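Side-chain contacts in glycoside hydrolase family 43 (Halothermothrix orenii, PDB 4QQS), which hydrolyses alpha-L-arabinofuranosides and probably takes part in the breakdown of xylan: residues A[64-69]-A[113-118]; A[93-98]-A[145-150]; A[160-165]-A[169-174]. One frame throughout, in Å; residues are numbered along the deposited sequence.

Interaction 1: residues A[64-69]-A[113-118]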
loop_
_atom_site.group_PDB
_atom_site.type_symbol
_atom_site.label_atom_id
_atom_site.label_comp_id
_atom_site.label_asym_id
_atom_site.label_seq_id
_atom_site.Cartn_x
_atom_site.Cartn_y
_atom_site.Cartn_z
ATOM N N ASN A 64 3.683 21.364 9.636
ATOM C CA ASN A 64 3.116 20.086 10.063
ATOM C C ASN A 64 3.101 20.021 11.589
ATOM O O ASN A 64 2.450 20.849 12.205
ATOM C CB ASN A 64 3.835 18.931 9.378
ATOM C CG ASN A 64 3.555 18.915 7.893
ATOM O OD1 ASN A 64 2.520 19.428 7.457
ATOM N ND2 ASN A 64 4.468 18.366 7.110
ATOM N N GLY A 65 3.793 19.068 12.197
ATOM C CA GLY A 65 3.854 18.949 13.641
ATOM C C GLY A 65 3.011 17.836 14.233
ATOM O O GLY A 65 3.160 17.510 15.401
ATOM N N TRP A 66 2.138 17.230 13.441
ATOM C CA TRP A 66 1.238 16.194 13.919
ATOM C C TRP A 66 1.883 14.817 13.836
ATOM O O TRP A 66 2.595 14.508 12.886
ATOM C CB TRP A 66 -0.064 16.210 13.103
ATOM C CG TRP A 66 -1.043 15.222 13.619
ATOM C CD1 TRP A 66 -1.895 15.391 14.670
ATOM C CD2 TRP A 66 -1.248 13.883 13.153
ATOM N NE1 TRP A 66 -2.622 14.254 14.878
ATOM C CE2 TRP A 66 -2.240 13.309 13.967
ATOM C CE3 TRP A 66 -0.691 13.113 12.122
ATOM C CZ2 TRP A 66 -2.685 12.010 13.789
ATOM C CZ3 TRP A 66 -1.143 11.815 11.946
ATOM C CH2 TRP A 66 -2.130 11.278 12.775
ATOM N N GLY A 67 1.600 13.985 14.828
ATOM C CA GLY A 67 2.072 12.615 14.874
ATOM C C GLY A 67 3.313 12.516 15.726
ATOM O O GLY A 67 4.198 13.365 15.634
ATOM N N THR A 68 3.386 11.488 16.565
ATOM C CA THR A 68 4.475 11.368 17.532
ATOM C C THR A 68 5.523 10.324 17.158
ATOM O O THR A 68 6.681 10.447 17.556
ATOM C CB THR A 68 3.962 11.044 18.949
ATOM O OG1 THR A 68 3.349 9.751 18.965
ATOM C CG2 THR A 68 2.966 12.086 19.415
ATOM N N GLU A 69 5.106 9.315 16.406
ATOM C CA GLU A 69 5.924 8.163 16.072
ATOM C C GLU A 69 5.072 7.275 15.178
ATOM O O GLU A 69 3.905 7.580 14.924
ATOM C CB GLU A 69 6.346 7.400 17.336
ATOM C CG GLU A 69 5.168 6.863 18.140
ATOM C CD GLU A 69 5.572 6.052 19.358
ATOM O OE1 GLU A 69 6.732 5.590 19.428
ATOM O OE2 GLU A 69 4.714 5.861 20.242
ATOM N N ILE A 113 -3.315 18.879 5.632
ATOM C CA ILE A 113 -4.563 19.591 5.442
ATOM C C ILE A 113 -5.675 19.112 6.379
ATOM O O ILE A 113 -6.499 19.924 6.776
ATOM C CB ILE A 113 -4.995 19.684 3.962
ATOM C CG1 ILE A 113 -5.300 18.314 3.373
ATOM C CG2 ILE A 113 -3.916 20.453 3.162
ATOM C CD1 ILE A 113 -5.755 18.368 1.922
ATOM N N LYS A 114 -5.674 17.841 6.773
ATOM C CA LYS A 114 -6.559 17.367 7.837
ATOM C C LYS A 114 -5.849 16.211 8.534
ATOM O O LYS A 114 -5.767 15.105 8.016
ATOM C CB LYS A 114 -7.943 16.980 7.308
ATOM C CG LYS A 114 -8.993 16.883 8.397
ATOM C CD LYS A 114 -10.388 16.744 7.840
ATOM C CE LYS A 114 -11.429 16.530 8.921
ATOM N NZ LYS A 114 -12.783 16.630 8.328
ATOM N N ALA A 115 -5.319 16.512 9.710
ATOM C CA ALA A 115 -4.507 15.578 10.468
ATOM C C ALA A 115 -4.956 15.625 11.924
ATOM O O ALA A 115 -4.656 16.582 12.616
ATOM C CB ALA A 115 -3.034 15.942 10.340
ATOM N N PRO A 116 -5.694 14.604 12.392
ATOM C CA PRO A 116 -6.113 13.397 11.668
ATOM C C PRO A 116 -7.260 13.666 10.696
ATOM O O PRO A 116 -8.046 14.619 10.857
ATOM C CB PRO A 116 -6.581 12.475 12.786
ATOM C CG PRO A 116 -7.116 13.396 13.820
ATOM C CD PRO A 116 -6.218 14.617 13.769
ATOM N N LEU A 117 -7.381 12.796 9.705
ATOM C CA LEU A 117 -8.451 12.897 8.722
ATOM C C LEU A 117 -9.797 12.536 9.364
ATOM O O LEU A 117 -10.822 13.164 9.065
ATOM C CB LEU A 117 -8.140 11.968 7.552
ATOM C CG LEU A 117 -9.197 11.890 6.455
ATOM C CD1 LEU A 117 -9.462 13.248 5.806
ATOM C CD2 LEU A 117 -8.766 10.879 5.410
ATOM N N PHE A 118 -9.787 11.524 10.225
ATOM C CA PHE A 118 -10.945 11.152 11.025
ATOM C C PHE A 118 -10.430 10.539 12.316
ATOM O O PHE A 118 -9.257 10.158 12.403
ATOM C CB PHE A 118 -11.901 10.198 10.278
ATOM C CG PHE A 118 -11.318 8.843 9.932
ATOM C CD1 PHE A 118 -10.597 8.667 8.760
ATOM C CD2 PHE A 118 -11.526 7.727 10.748
ATOM C CE1 PHE A 118 -10.083 7.416 8.413
ATOM C CE2 PHE A 118 -11.026 6.481 10.399
ATOM C CZ PHE A 118 -10.297 6.337 9.232
#
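With CG anti to the backbone N (chi1 -176°) and the indole plane turned almost square to the plane of CA, CB and CG (chi2 82°), W66 presents one broad face to A115 and P116. The A115 methyl lies over the pyrrole half: CB is 4.2 Å from the centroid of the five-membered ring of W66 and 28° off its normal, a CH-pi contact in which A115 CB stands 3.9 Å from W66 CG. On the same face the backbone takes over, and A115 O comes to 3.6 Å from W66 CD1. The peptide bond between A115 and P116 is cis, and the P116 side chain crosses that of W66 at about a right angle. P116 CD reaches W66 NE1 at 3.8 Å, while P116 CB lies 4.0 Å from W66 CZ2, so the proline extends from the pyrrole nitrogen to the benzo half, with its own N above the ring face. The indole N-H has its own partner, a weak hydrogen bond to D91, and the ring also touches Y87, A89 and A99 of the antiparallel sheet formed by strands 72-79, 82-90, 96-103 and 111-112. With an alanine here, the A115 methyl and the P116 ring would probably lose the surface they rest on, a gap would open between the two loops, and D91 would be left without the indole N-H. The contact illustrates how a tryptophan can join two surface loops through dispersion and CH-pi attraction over its face, while its one polar atom finds a weak partner elsewhere.

Interaction 2: residues A[93-98]-A[145-150]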
loop_
_atom_site.group_PDB
_atom_site.type_symbol
_atom_site.label_atom_id
_atom_site.label_comp_id
_atom_site.label_asym_id
_atom_site.label_seq_id
_atom_site.Cartn_x
_atom_site.Cartn_y
_atom_site.Cartn_z
ATOM N N ASP A 93 -2.807 10.795 21.979
ATOM C CA ASP A 93 -3.679 9.941 22.772
ATOM C C ASP A 93 -3.360 8.458 22.634
ATOM O O ASP A 93 -4.032 7.622 23.233
ATOM C CB ASP A 93 -5.151 10.209 22.456
ATOM C CG ASP A 93 -5.531 9.917 21.004
ATOM O OD1 ASP A 93 -4.731 9.338 20.231
ATOM O OD2 ASP A 93 -6.675 10.275 20.643
ATOM N N GLY A 94 -2.338 8.135 21.849
ATOM C CA GLY A 94 -1.892 6.764 21.691
ATOM C C GLY A 94 -2.540 5.973 20.567
ATOM O O GLY A 94 -2.144 4.843 20.318
ATOM N N HIS A 95 -3.542 6.540 19.905
ATOM C CA HIS A 95 -4.192 5.850 18.792
ATOM C C HIS A 95 -3.505 6.167 17.469
ATOM O O HIS A 95 -3.086 7.301 17.244
ATOM C CB HIS A 95 -5.669 6.266 18.682
ATOM C CG HIS A 95 -6.471 5.990 19.911
ATOM N ND1 HIS A 95 -6.705 4.715 20.379
ATOM C CD2 HIS A 95 -7.113 6.827 20.759
ATOM C CE1 HIS A 95 -7.452 4.782 21.468
ATOM N NE2 HIS A 95 -7.712 6.053 21.720
ATOM N N LEU A 96 -3.376 5.164 16.610
ATOM C CA LEU A 96 -2.925 5.375 15.234
ATOM C C LEU A 96 -4.063 5.981 14.433
ATOM O O LEU A 96 -5.186 5.482 14.500
ATOM C CB LEU A 96 -2.515 4.056 14.586
ATOM C CG LEU A 96 -1.388 3.320 15.315
ATOM C CD1 LEU A 96 -1.205 1.939 14.734
ATOM C CD2 LEU A 96 -0.095 4.112 15.262
ATOM N N LYS A 97 -3.796 7.038 13.674
ATOM C CA LYS A 97 -4.832 7.704 12.891
ATOM C C LYS A 97 -4.301 8.044 11.516
ATOM O O LYS A 97 -3.106 8.275 11.318
ATOM C CB LYS A 97 -5.315 8.976 13.595
ATOM C CG LYS A 97 -5.738 8.755 15.045
ATOM C CD LYS A 97 -6.140 10.042 15.756
ATOM C CE LYS A 97 -6.294 9.794 17.242
ATOM N NZ LYS A 97 -6.521 11.057 17.995
ATOM N N ILE A 98 -5.228 8.066 10.566
ATOM C CA ILE A 98 -4.941 8.487 9.208
ATOM C C ILE A 98 -4.959 10.012 9.131
ATOM O O ILE A 98 -5.764 10.665 9.810
ATOM C CB ILE A 98 -5.954 7.820 8.273
ATOM C CG1 ILE A 98 -5.622 6.326 8.200
ATOM C CG2 ILE A 98 -5.977 8.453 6.881
ATOM C CD1 ILE A 98 -6.788 5.468 7.769
ATOM N N CYS A 145 -5.594 -4.350 14.067
ATOM C CA CYS A 145 -5.618 -5.385 15.098
ATOM C C CYS A 145 -5.210 -4.924 16.493
ATOM O O CYS A 145 -5.687 -5.506 17.463
ATOM C CB CYS A 145 -4.726 -6.548 14.664
ATOM S SG CYS A 145 -3.017 -6.104 14.397
ATOM N N SER A 146 -4.360 -3.902 16.605
ATOM C CA SER A 146 -3.903 -3.446 17.910
ATOM C C SER A 146 -5.063 -3.122 18.830
ATOM O O SER A 146 -4.946 -3.340 20.025
ATOM C CB SER A 146 -2.993 -2.221 17.773
ATOM O OG SER A 146 -3.640 -1.148 17.121
ATOM N N GLU A 147 -6.159 -2.598 18.288
ATOM C CA GLU A 147 -7.305 -2.195 19.089
ATOM C C GLU A 147 -8.615 -2.770 18.570
ATOM O O GLU A 147 -9.685 -2.278 18.901
ATOM C CB GLU A 147 -7.404 -0.665 19.160
ATOM C CG GLU A 147 -6.165 0.011 19.690
ATOM C CD GLU A 147 -6.409 1.461 20.030
ATOM O OE1 GLU A 147 -5.990 2.358 19.281
ATOM O OE2 GLU A 147 -7.033 1.727 21.070
ATOM N N ASN A 148 -8.544 -3.828 17.777
ATOM C CA ASN A 148 -9.733 -4.437 17.172
ATOM C C ASN A 148 -9.749 -5.907 17.528
ATOM O O ASN A 148 -8.984 -6.682 16.968
ATOM C CB ASN A 148 -9.676 -4.232 15.655
ATOM C CG ASN A 148 -11.005 -4.431 14.970
ATOM O OD1 ASN A 148 -12.075 -4.239 15.562
ATOM N ND2 ASN A 148 -10.950 -4.734 13.690
ATOM N N ILE A 149 -10.586 -6.277 18.498
ATOM C CA ILE A 149 -10.675 -7.659 18.960
ATOM C C ILE A 149 -12.092 -8.126 18.686
ATOM O O ILE A 149 -13.066 -7.515 19.148
ATOM C CB ILE A 149 -10.354 -7.794 20.463
ATOM C CG1 ILE A 149 -8.976 -7.215 20.776
ATOM C CG2 ILE A 149 -10.432 -9.255 20.904
ATOM C CD1 ILE A 149 -8.677 -7.136 22.247
ATOM N N ILE A 150 -12.219 -9.204 17.922
ATOM C CA ILE A 150 -13.524 -9.755 17.572
ATOM C C ILE A 150 -13.475 -11.246 17.878
ATOM O O ILE A 150 -12.620 -11.973 17.352
ATOM C CB ILE A 150 -13.882 -9.515 16.086
ATOM C CG1 ILE A 150 -13.884 -8.015 15.770
ATOM C CG2 ILE A 150 -15.230 -10.145 15.766
ATOM C CD1 ILE A 150 -14.094 -7.684 14.298
#
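H95 and E147 meet through a nearly straight hydrogen bond: H95 ND1 donates to E147 OE1 over 2.7 Å, with 172° at the hydrogen. The acceptor uses its syn lone pair, and the imidazole and carboxylate planes are only 4° apart, so ring and acid lie almost in one plane. Coplanarity brings the second oxygen along the same edge, E147 OE2 being 3.1 Å from H95 CE1. E147 spans the distance with CG anti to its carbonyl carbon (chi1 -56°) and the chain extended beyond. The proximity of the carboxylate would be expected to favour a positive charge on the imidazole. E147 OE1 has another partner, the hydroxyl of S123, which also bonds the backbone N of L96 and so ties the acid to the residue following the histidine. Further out, D93 sets the histidine's backbone: D93 OD1 accepts from H95 N at 3.1 Å, met from above the carboxylate plane, which makes an Asx turn across G94. At the other oxygen, K97 NZ forms a 2.8 Å salt bridge to D93 OD2, on its syn side but well out of the carboxylate plane, and the same ammonium is shared with D91 and D119. D93 OD2 also lies near the plane of the H95 ring, 3.5 Å from H95 CD2. The whole is a His-carboxylate pair away from the active site. It joins the Asx-turned connection between strands 82-90 and 96-103 to the loop after strand 137-143, a link between neighbouring sheets of the five-bladed beta-propeller.

Interaction 3: residues A[160-165]-A[169-174]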
loop_
_atom_site.group_PDB
_atom_site.type_symbol
_atom_site.label_atom_id
_atom_site.label_comp_id
_atom_site.label_asym_id
_atom_site.label_seq_id
_atom_site.Cartn_x
_atom_site.Cartn_y
_atom_site.Cartn_z
ATOM N N VAL A 160 -14.202 0.304 3.665
ATOM C CA VAL A 160 -14.265 1.279 2.593
ATOM C C VAL A 160 -15.372 2.279 2.869
ATOM O O VAL A 160 -16.435 1.934 3.389
ATOM C CB VAL A 160 -14.469 0.606 1.205
ATOM C CG1 VAL A 160 -15.719 -0.268 1.169
ATOM C CG2 VAL A 160 -14.495 1.638 0.083
ATOM N N GLN A 161 -15.106 3.533 2.518
ATOM C CA GLN A 161 -16.145 4.550 2.421
ATOM C C GLN A 161 -15.915 5.412 1.198
ATOM O O GLN A 161 -14.787 5.712 0.818
ATOM C CB GLN A 161 -16.169 5.447 3.668
ATOM C CG GLN A 161 -16.721 4.727 4.882
ATOM C CD GLN A 161 -16.637 5.526 6.151
ATOM O OE1 GLN A 161 -15.666 5.412 6.909
ATOM N NE2 GLN A 161 -17.654 6.339 6.405
ATOM N N GLU A 162 -17.008 5.837 0.587
ATOM C CA GLU A 162 -16.952 6.911 -0.392
ATOM C C GLU A 162 -16.535 8.183 0.328
ATOM O O GLU A 162 -16.908 8.388 1.488
ATOM C CB GLU A 162 -18.338 7.056 -1.004
ATOM C CG GLU A 162 -18.440 8.027 -2.146
ATOM C CD GLU A 162 -19.836 8.058 -2.741
ATOM O OE1 GLU A 162 -20.611 7.084 -2.538
ATOM O OE2 GLU A 162 -20.160 9.057 -3.405
ATOM N N MET A 163 -15.761 9.026 -0.348
ATOM C CA MET A 163 -15.377 10.312 0.223
ATOM C C MET A 163 -16.135 11.440 -0.424
ATOM O O MET A 163 -16.641 11.319 -1.535
ATOM C CB MET A 163 -13.888 10.596 0.049
ATOM C CG MET A 163 -12.976 9.428 0.430
ATOM S SD MET A 163 -11.241 9.844 0.356
ATOM C CE MET A 163 -11.023 10.629 1.939
ATOM N N SER A 164 -16.179 12.565 0.276
ATOM C CA SER A 164 -16.619 13.797 -0.331
ATOM C C SER A 164 -15.639 14.162 -1.441
ATOM O O SER A 164 -14.484 13.692 -1.475
ATOM C CB SER A 164 -16.672 14.908 0.710
ATOM O OG SER A 164 -15.416 15.038 1.356
ATOM N N GLN A 165 -16.087 15.043 -2.328
ATOM C CA GLN A 165 -15.261 15.457 -3.444
ATOM C C GLN A 165 -13.968 16.128 -3.002
ATOM O O GLN A 165 -12.964 16.021 -3.702
ATOM C CB GLN A 165 -16.046 16.399 -4.366
ATOM C CG GLN A 165 -17.099 15.695 -5.209
ATOM C CD GLN A 165 -16.484 14.822 -6.282
ATOM O OE1 GLN A 165 -15.641 15.277 -7.053
ATOM N NE2 GLN A 165 -16.882 13.548 -6.320
ATOM N N GLU A 169 -14.290 14.384 4.061
ATOM C CA GLU A 169 -15.321 13.658 4.790
ATOM C C GLU A 169 -15.410 12.258 4.249
ATOM O O GLU A 169 -15.307 12.054 3.032
ATOM C CB GLU A 169 -16.687 14.329 4.621
ATOM C CG GLU A 169 -17.811 13.668 5.456
ATOM C CD GLU A 169 -19.215 13.774 4.859
ATOM O OE1 GLU A 169 -19.396 14.330 3.752
ATOM O OE2 GLU A 169 -20.163 13.290 5.517
ATOM N N LEU A 170 -15.628 11.313 5.152
ATOM C CA LEU A 170 -15.920 9.944 4.780
ATOM C C LEU A 170 -17.438 9.787 4.891
ATOM O O LEU A 170 -18.020 9.979 5.971
ATOM C CB LEU A 170 -15.187 8.977 5.698
ATOM C CG LEU A 170 -13.693 8.776 5.419
ATOM C CD1 LEU A 170 -12.846 10.010 5.670
ATOM C CD2 LEU A 170 -13.162 7.638 6.234
ATOM N N LYS A 171 -18.093 9.493 3.770
ATOM C CA LYS A 171 -19.556 9.500 3.714
ATOM C C LYS A 171 -20.154 8.281 4.381
ATOM O O LYS A 171 -19.639 7.172 4.247
ATOM C CB LYS A 171 -20.027 9.552 2.252
ATOM C CG LYS A 171 -19.705 10.846 1.515
ATOM C CD LYS A 171 -20.129 10.769 0.041
ATOM C CE LYS A 171 -20.950 11.949 -0.402
ATOM N NZ LYS A 171 -21.547 11.737 -1.744
ATOM N N GLY A 172 -21.278 8.490 5.054
ATOM C CA GLY A 172 -22.069 7.396 5.564
ATOM C C GLY A 172 -21.356 6.544 6.586
ATOM O O GLY A 172 -20.439 7.001 7.264
ATOM N N ASP A 173 -21.801 5.298 6.694
ATOM C CA ASP A 173 -21.229 4.357 7.639
ATOM C C ASP A 173 -20.063 3.624 6.993
ATOM O O ASP A 173 -20.050 3.394 5.789
ATOM C CB ASP A 173 -22.280 3.319 8.039
ATOM C CG ASP A 173 -23.451 3.911 8.794
ATOM O OD1 ASP A 173 -23.273 4.911 9.518
ATOM O OD2 ASP A 173 -24.554 3.339 8.690
ATOM N N PRO A 174 -19.084 3.208 7.795
ATOM C CA PRO A 174 -18.030 2.349 7.246
ATOM C C PRO A 174 -18.614 1.046 6.731
ATOM O O PRO A 174 -19.487 0.463 7.365
ATOM C CB PRO A 174 -17.117 2.100 8.448
ATOM C CG PRO A 174 -17.385 3.252 9.370
ATOM C CD PRO A 174 -18.845 3.527 9.211
HETATM O O HOH W 1 -17.850 8.480 8.436
HETATM O O HOH W 2 -19.370 5.350 2.144
#
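E169 and S164 hold each other twice: E169 N donates to S164 OG at 3.0 Å, and E169 O receives S164 N at 2.9 Å. The serine hydroxyl is bonded to D166 as well, which ties it into the intervening turn. L170 is bridged to M163 backbone to backbone, and its side chain runs beside the methionine, L170 CD1 lying 4.2 Å from M163 CE. Its other methyl, L170 CD2, comes within 3.4 Å of Q161 OE1. K171 then returns to the strand, with K171 N bonding E162 O at 2.8 Å, while its bent chain brings K171 NZ to E162 OE2 for a weak 3.4 Å salt bridge. K171 O takes Q161 NE2 at 3.0 Å, from 64° above the carbonyl plane, and a water links the same oxygen to E162 N. G172 turns the chain at positive phi (62°). P174 finally lies alongside the Q161 side chain, P174 CG 3.7 Å from Q161 OE1, an oxygen that also bonds Y141 and R120. Antiparallel pairing here is hairpin-like but irregular: the register set by M163 and L170 shifts by two residues before V160 pairs with V175, where strands 153-162 and 175-178 join in the sheet.

In the fold
From the N terminus, 64-69 precedes strand 72-79, and the later segment 113-118 follows strand 111-112, so interaction 1 closes a loop around one complete four-stranded sheet of the propeller. Interaction 2 starts inside that loop, at 93-98, and ends beyond it at 145-150; the two contacts therefore cross. They also touch, L117 N lying 2.7 Å from I98 O in a probable hydrogen bond. Interaction 3 comes afterwards in series and spans only a short turn, yet F118 and L117 of interaction 1 pack on L170 and M163. Interactions 2 and 3 do not touch, but reach the same sheet through neighbouring strands 149-150 and 153-162. Interaction 2 thus joins two sheets, and interaction 3 secures the loop leaving strand 153-162.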